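PDB 7D60: calcium homeostasis modulator protein 5 from Homo sapiens, which assembles into undecameric, cone-shaped large-pore channels of the membrane, with gating and ion conductance likely regulated by membrane lipids. Local coordinates for the interface of chains A and B. Residues are numbered along the deposited sequence; one frame, centred on the assembly and turned at random. Chains: chain A/B, Calcium homeostasis modulator protein 5.

Contact 1: the interface of chains A and B. Residues chain A 206-207, 211, 273, 276; chain B 259, 262-263.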
ATOM      1  N   LYS A 206     -24.037  34.172 -45.869  1.00 36.32           N
ATOM      2  CA  LYS A 206     -24.536  35.537 -45.972  1.00 36.32           C
ATOM      3  C   LYS A 206     -23.762  36.515 -45.103  1.00 36.32           C
ATOM      4  O   LYS A 206     -23.798  37.719 -45.367  1.00 36.32           O
ATOM      5  CB  LYS A 206     -26.012  35.585 -45.591  1.00 36.32           C
ATOM      6  CG  LYS A 206     -26.919  34.888 -46.571  1.00 36.32           C
ATOM      7  CD  LYS A 206     -26.913  35.605 -47.899  1.00 36.32           C
ATOM      8  CE  LYS A 206     -28.081  35.172 -48.759  1.00 36.32           C
ATOM      9  NZ  LYS A 206     -27.631  34.699 -50.094  1.00 36.32           N
ATOM     10  N   VAL A 207     -23.075  36.030 -44.078  1.00 31.90           N
ATOM     11  CA  VAL A 207     -22.335  36.872 -43.157  1.00 31.90           C
ATOM     12  C   VAL A 207     -20.859  36.511 -43.246  1.00 31.90           C
ATOM     13  O   VAL A 207     -20.484  35.443 -43.731  1.00 31.90           O
ATOM     14  CB  VAL A 207     -22.855  36.730 -41.713  1.00 31.90           C
ATOM     15  CG1 VAL A 207     -24.304  37.117 -41.643  1.00 31.90           C
ATOM     16  CG2 VAL A 207     -22.685  35.320 -41.225  1.00 31.90           C
ATOM     17  N   GLN A 211     -19.266  38.144 -37.810  1.00 27.18           N
ATOM     18  CA  GLN A 211     -20.683  38.109 -37.479  1.00 27.18           C
ATOM     19  C   GLN A 211     -21.176  36.684 -37.281  1.00 27.18           C
ATOM     20  O   GLN A 211     -22.115  36.458 -36.517  1.00 27.18           O
ATOM     21  CB  GLN A 211     -21.488  38.800 -38.570  1.00 27.18           C
ATOM     22  CG  GLN A 211     -22.827  39.284 -38.118  1.00 27.18           C
ATOM     23  CD  GLN A 211     -23.551  40.053 -39.185  1.00 27.18           C
ATOM     24  OE1 GLN A 211     -23.029  40.261 -40.273  1.00 27.18           O
ATOM     25  NE2 GLN A 211     -24.763  40.481 -38.883  1.00 27.18           N
ATOM     26  N   GLN A 273     -29.853  40.319 -44.428  1.00 52.12           N
ATOM     27  CA  GLN A 273     -28.884  41.334 -44.044  1.00 52.12           C
ATOM     28  C   GLN A 273     -29.480  42.733 -43.959  1.00 52.12           C
ATOM     29  O   GLN A 273     -28.814  43.637 -43.449  1.00 52.12           O
ATOM     30  CB  GLN A 273     -27.703  41.326 -45.016  1.00 52.12           C
ATOM     31  CG  GLN A 273     -28.010  41.866 -46.393  1.00 52.12           C
ATOM     32  CD  GLN A 273     -27.073  41.316 -47.447  1.00 52.12           C
ATOM     33  OE1 GLN A 273     -26.512  40.230 -47.292  1.00 52.12           O
ATOM     34  NE2 GLN A 273     -26.889  42.068 -48.522  1.00 52.12           N
ATOM     35  N   GLN A 276     -31.140  42.441 -39.448  1.00 41.53           N
ATOM     36  CA  GLN A 276     -30.333  41.317 -38.988  1.00 41.53           C
ATOM     37  C   GLN A 276     -30.910  40.778 -37.684  1.00 41.53           C
ATOM     38  O   GLN A 276     -30.751  41.375 -36.618  1.00 41.53           O
ATOM     39  CB  GLN A 276     -28.871  41.723 -38.849  1.00 41.53           C
ATOM     40  CG  GLN A 276     -28.618  43.110 -38.289  1.00 41.53           C
ATOM     41  CD  GLN A 276     -27.201  43.569 -38.525  1.00 41.53           C
ATOM     42  OE1 GLN A 276     -26.527  43.086 -39.430  1.00 41.53           O
ATOM     43  NE2 GLN A 276     -26.736  44.498 -37.701  1.00 41.53           N
TER
ATOM     44  N   PHE B 259     -24.575  46.310 -40.762  1.00 35.45           N
ATOM     45  CA  PHE B 259     -24.008  45.284 -41.625  1.00 35.45           C
ATOM     46  C   PHE B 259     -22.765  45.781 -42.343  1.00 35.45           C
ATOM     47  O   PHE B 259     -21.851  44.995 -42.607  1.00 35.45           O
ATOM     48  CB  PHE B 259     -25.043  44.806 -42.640  1.00 35.45           C
ATOM     49  CG  PHE B 259     -24.586  43.642 -43.459  1.00 35.45           C
ATOM     50  CD1 PHE B 259     -24.385  42.406 -42.871  1.00 35.45           C
ATOM     51  CD2 PHE B 259     -24.340  43.784 -44.812  1.00 35.45           C
ATOM     52  CE1 PHE B 259     -23.954  41.333 -43.618  1.00 35.45           C
ATOM     53  CE2 PHE B 259     -23.907  42.715 -45.564  1.00 35.45           C
ATOM     54  CZ  PHE B 259     -23.716  41.488 -44.965  1.00 35.45           C
ATOM     55  N   TRP B 262     -19.892  45.378 -39.826  1.00 27.95           N
ATOM     56  CA  TRP B 262     -19.491  43.995 -39.593  1.00 27.95           C
ATOM     57  C   TRP B 262     -18.603  43.486 -40.717  1.00 27.95           C
ATOM     58  O   TRP B 262     -17.651  42.740 -40.474  1.00 27.95           O
ATOM     59  CB  TRP B 262     -20.720  43.099 -39.473  1.00 27.95           C
ATOM     60  CG  TRP B 262     -21.377  43.004 -38.133  1.00 27.95           C
ATOM     61  CD1 TRP B 262     -22.636  43.398 -37.826  1.00 27.95           C
ATOM     62  CD2 TRP B 262     -20.841  42.422 -36.944  1.00 27.95           C
ATOM     63  NE1 TRP B 262     -22.914  43.128 -36.519  1.00 27.95           N
ATOM     64  CE2 TRP B 262     -21.827  42.524 -35.953  1.00 27.95           C
ATOM     65  CE3 TRP B 262     -19.620  41.837 -36.618  1.00 27.95           C
ATOM     66  CZ2 TRP B 262     -21.634  42.063 -34.663  1.00 27.95           C
ATOM     67  CZ3 TRP B 262     -19.431  41.384 -35.335  1.00 27.95           C
ATOM     68  CH2 TRP B 262     -20.431  41.498 -34.374  1.00 27.95           C
ATOM     69  N   GLU B 263     -18.908  43.864 -41.959  1.00 33.99           N
ATOM     70  CA  GLU B 263     -18.150  43.362 -43.096  1.00 33.99           C
ATOM     71  C   GLU B 263     -16.844  44.114 -43.298  1.00 33.99           C
ATOM     72  O   GLU B 263     -15.897  43.553 -43.854  1.00 33.99           O
ATOM     73  CB  GLU B 263     -18.989  43.438 -44.370  1.00 33.99           C
ATOM     74  CG  GLU B 263     -20.288  42.658 -44.319  1.00 33.99           C
ATOM     75  CD  GLU B 263     -20.093  41.173 -44.058  1.00 33.99           C
ATOM     76  OE1 GLU B 263     -19.641  40.463 -44.979  1.00 33.99           O
ATOM     77  OE2 GLU B 263     -20.404  40.712 -42.936  1.00 33.99           O
TER

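Contact 2: the interface of chains A and B. Residues chain A 218, 221-222, 225, 229; chain B 238-239, 242.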
ATOM      1  N   TYR A 218     -24.680  33.528 -29.641  1.00 30.28           N
ATOM      2  CA  TYR A 218     -26.038  33.852 -29.226  1.00 30.28           C
ATOM      3  C   TYR A 218     -26.926  32.620 -29.231  1.00 30.28           C
ATOM      4  O   TYR A 218     -27.721  32.422 -28.311  1.00 30.28           O
ATOM      5  CB  TYR A 218     -26.630  34.932 -30.125  1.00 30.28           C
ATOM      6  CG  TYR A 218     -28.102  35.126 -29.892  1.00 30.28           C
ATOM      7  CD1 TYR A 218     -28.565  35.656 -28.702  1.00 30.28           C
ATOM      8  CD2 TYR A 218     -29.032  34.751 -30.844  1.00 30.28           C
ATOM      9  CE1 TYR A 218     -29.908  35.821 -28.473  1.00 30.28           C
ATOM     10  CE2 TYR A 218     -30.377  34.916 -30.624  1.00 30.28           C
ATOM     11  CZ  TYR A 218     -30.807  35.451 -29.437  1.00 30.28           C
ATOM     12  OH  TYR A 218     -32.147  35.618 -29.210  1.00 30.28           O
ATOM     13  N   LYS A 221     -26.454  30.210 -26.035  1.00 34.94           N
ATOM     14  CA  LYS A 221     -27.069  30.518 -24.757  1.00 34.94           C
ATOM     15  C   LYS A 221     -28.398  31.236 -24.888  1.00 34.94           C
ATOM     16  O   LYS A 221     -28.858  31.828 -23.912  1.00 34.94           O
ATOM     17  CB  LYS A 221     -26.127  31.331 -23.889  1.00 34.94           C
ATOM     18  CG  LYS A 221     -25.662  32.604 -24.487  1.00 34.94           C
ATOM     19  CD  LYS A 221     -24.364  32.948 -23.835  1.00 34.94           C
ATOM     20  CE  LYS A 221     -24.190  34.422 -23.794  1.00 34.94           C
ATOM     21  NZ  LYS A 221     -22.983  34.776 -23.036  1.00 34.94           N
ATOM     22  N   GLU A 222     -29.020  31.208 -26.059  1.00 35.77           N
ATOM     23  CA  GLU A 222     -30.466  31.311 -26.077  1.00 35.77           C
ATOM     24  C   GLU A 222     -31.077  29.983 -25.660  1.00 35.77           C
ATOM     25  O   GLU A 222     -32.183  29.953 -25.120  1.00 35.77           O
ATOM     26  CB  GLU A 222     -30.963  31.710 -27.462  1.00 35.77           C
ATOM     27  CG  GLU A 222     -32.421  32.105 -27.499  1.00 35.77           C
ATOM     28  CD  GLU A 222     -32.936  32.297 -28.900  1.00 35.77           C
ATOM     29  OE1 GLU A 222     -32.191  32.004 -29.853  1.00 35.77           O
ATOM     30  OE2 GLU A 222     -34.085  32.750 -29.055  1.00 35.77           O
ATOM     31  N   GLN A 225     -30.734  29.922 -21.648  1.00 35.74           N
ATOM     32  CA  GLN A 225     -31.677  30.819 -21.002  1.00 35.74           C
ATOM     33  C   GLN A 225     -33.113  30.370 -21.194  1.00 35.74           C
ATOM     34  O   GLN A 225     -33.975  30.739 -20.394  1.00 35.74           O
ATOM     35  CB  GLN A 225     -31.501  32.234 -21.540  1.00 35.74           C
ATOM     36  CG  GLN A 225     -30.208  32.895 -21.134  1.00 35.74           C
ATOM     37  CD  GLN A 225     -30.253  33.430 -19.734  1.00 35.74           C
ATOM     38  OE1 GLN A 225     -29.647  32.873 -18.820  1.00 35.74           O
ATOM     39  NE2 GLN A 225     -30.980  34.517 -19.549  1.00 35.74           N
ATOM     40  N   THR A 229     -35.995  29.549 -18.173  1.00 32.36           N
ATOM     41  CA  THR A 229     -37.295  30.204 -18.158  1.00 32.36           C
ATOM     42  C   THR A 229     -38.421  29.182 -18.127  1.00 32.36           C
ATOM     43  O   THR A 229     -39.438  29.397 -17.460  1.00 32.36           O
ATOM     44  CB  THR A 229     -37.423  31.121 -19.371  1.00 32.36           C
ATOM     45  OG1 THR A 229     -36.302  32.004 -19.402  1.00 32.36           O
ATOM     46  CG2 THR A 229     -38.680  31.955 -19.301  1.00 32.36           C
TER
ATOM     47  N   SER B 238     -30.319  37.804 -25.128  1.00 34.35           N
ATOM     48  CA  SER B 238     -31.214  36.685 -24.875  1.00 34.35           C
ATOM     49  C   SER B 238     -32.108  36.933 -23.669  1.00 34.35           C
ATOM     50  O   SER B 238     -33.213  36.389 -23.605  1.00 34.35           O
ATOM     51  CB  SER B 238     -30.413  35.400 -24.689  1.00 34.35           C
ATOM     52  OG  SER B 238     -29.900  35.309 -23.380  1.00 34.35           O
ATOM     53  N   GLU B 239     -31.659  37.744 -22.710  1.00 37.47           N
ATOM     54  CA  GLU B 239     -32.525  38.136 -21.603  1.00 37.47           C
ATOM     55  C   GLU B 239     -33.621  39.081 -22.066  1.00 37.47           C
ATOM     56  O   GLU B 239     -34.732  39.059 -21.529  1.00 37.47           O
ATOM     57  CB  GLU B 239     -31.708  38.800 -20.502  1.00 37.47           C
ATOM     58  CG  GLU B 239     -31.163  37.855 -19.467  1.00 37.47           C
ATOM     59  CD  GLU B 239     -29.984  38.437 -18.717  1.00 37.47           C
ATOM     60  OE1 GLU B 239     -29.841  39.677 -18.708  1.00 37.47           O
ATOM     61  OE2 GLU B 239     -29.198  37.656 -18.142  1.00 37.47           O
ATOM     62  N   LEU B 242     -36.468  37.059 -24.204  1.00 35.37           N
ATOM     63  CA  LEU B 242     -37.299  36.107 -23.485  1.00 35.37           C
ATOM     64  C   LEU B 242     -38.315  36.773 -22.575  1.00 35.37           C
ATOM     65  O   LEU B 242     -39.392  36.212 -22.351  1.00 35.37           O
ATOM     66  CB  LEU B 242     -36.425  35.164 -22.666  1.00 35.37           C
ATOM     67  CG  LEU B 242     -35.698  34.136 -23.517  1.00 35.37           C
ATOM     68  CD1 LEU B 242     -34.841  33.269 -22.657  1.00 35.37           C
ATOM     69  CD2 LEU B 242     -36.701  33.313 -24.263  1.00 35.37           C
TER

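Contact 1: the interface of chains A and B
The phenyl ring of B:Phe259 enters chain A between the side chains of A:Gln273 and A:Gln211, at a subunit interface of the undecameric channel that lies within the cytoplasmic part of the protein. B:Phe259 opens helix 259-264, and its CG is anti to its own backbone N (chi1 -173°), which carries the ring towards the neighbouring subunit. One face is capped by A:Gln273, whose CB methylene sits over the ring centre in a CH-pi contact, 3.8 Å from the centroid. Further along the same extended chain, the amide carbon CD passes CE2 of B:Phe259 at 3.9 Å, with the amide inclined by 22° to the ring. The opposite face is backed from within chain B by CG of B:Glu263, towards the rim, so the phenyl group is sandwiched between its own helix and the partner subunit. The far tip of the ring meets the backbone of the A:Lys206 loop, with CZ of B:Phe259 3.8 Å from the carbonyl O of A:Lys206.

A:Gln211, near the start of helix 209-246, joins the two aromatic residues. Its extended side chain crosses B:Trp262 at about a right angle, yet its amide plane is within 6° of parallel to the indole plane, stacked over it. CG of A:Gln211 covers the five-membered ring at 3.9 Å from the centroid, and CD continues over the CD1 corner. The amide oxygen points instead towards B:Phe259. Within chain A, NE2 of A:Gln211 makes a weak hydrogen bond to OE1 of A:Gln276, which may help to set the rotation of the stacked amide. OE1 of A:Gln211 lies beside the ring of B:Phe259, 3.6 Å from both CD1 and CE1.

Contact 2: the interface of chains A and B
CD1 of B:Leu242 packs against CB of A:Gln225 at 3.7 Å, forming the small apolar centre where helix 209-246 of one subunit meets the same helix of the next. The leucine side chain is directed away from its own carbonyl carbon (chi1 -74°), and the CD1 branch makes the contact. That methyl also rests against the backbone O of A:Gln225 and, one turn further along, against OG1 of A:Thr229 at 3.8 Å. The threonine hydroxyl is turned back to its own helix, where OG1 donates a 2.8 Å hydrogen bond to O of A:Gln225. Besides the CB methylene, the leucine methyl thus meets two polar atoms, OG1 of A:Thr229 and O of A:Gln225, that are bonded to each other within chain A.

One turn back on chain B, B:Ser238 fits beside A:Gln225 and A:Tyr218. Its OG approaches CG of A:Gln225 to 3.3 Å, while its CB lies 3.8 Å from CE1 of A:Tyr218. The tyrosine presents its edge to chain B, with the backbone N of B:Ser238 in the plane of the ring; CB of A:Glu222 lies over one face towards the rim.

At the polar rim the side chain of A:Gln225 bends at chi2 (-79°) and brings its amide across B:Glu239 at a slant. NE2 of A:Gln225 lies 3.3 Å from the CG methylene of B:Glu239, and farther from the carboxylate, at 3.9 Å from OE2. The amide and carboxylate planes are 55° apart, and this pairing is a packing contact with perhaps some electrostatic attraction. The patch joins the long cytoplasmic helices of adjacent subunits and so contributes to assembly of the undecameric channel.

Contacts 1 and 2 belong to the same interface between neighbouring subunits, their centres about 21 Å apart. Helix 209-246 of chain A runs through both, supplying A:Gln211 near its start to contact 1 and residues of its middle to contact 2. Chain B answers with different elements: the short helix 259-264 at contact 1 and the C-terminal part of its own helix 209-246 at contact 2. The long helix therefore presents different stretches to its two neighbours. Because unlike surfaces meet, the pairing can repeat from subunit to subunit and close the ring of eleven in the cytoplasmic region.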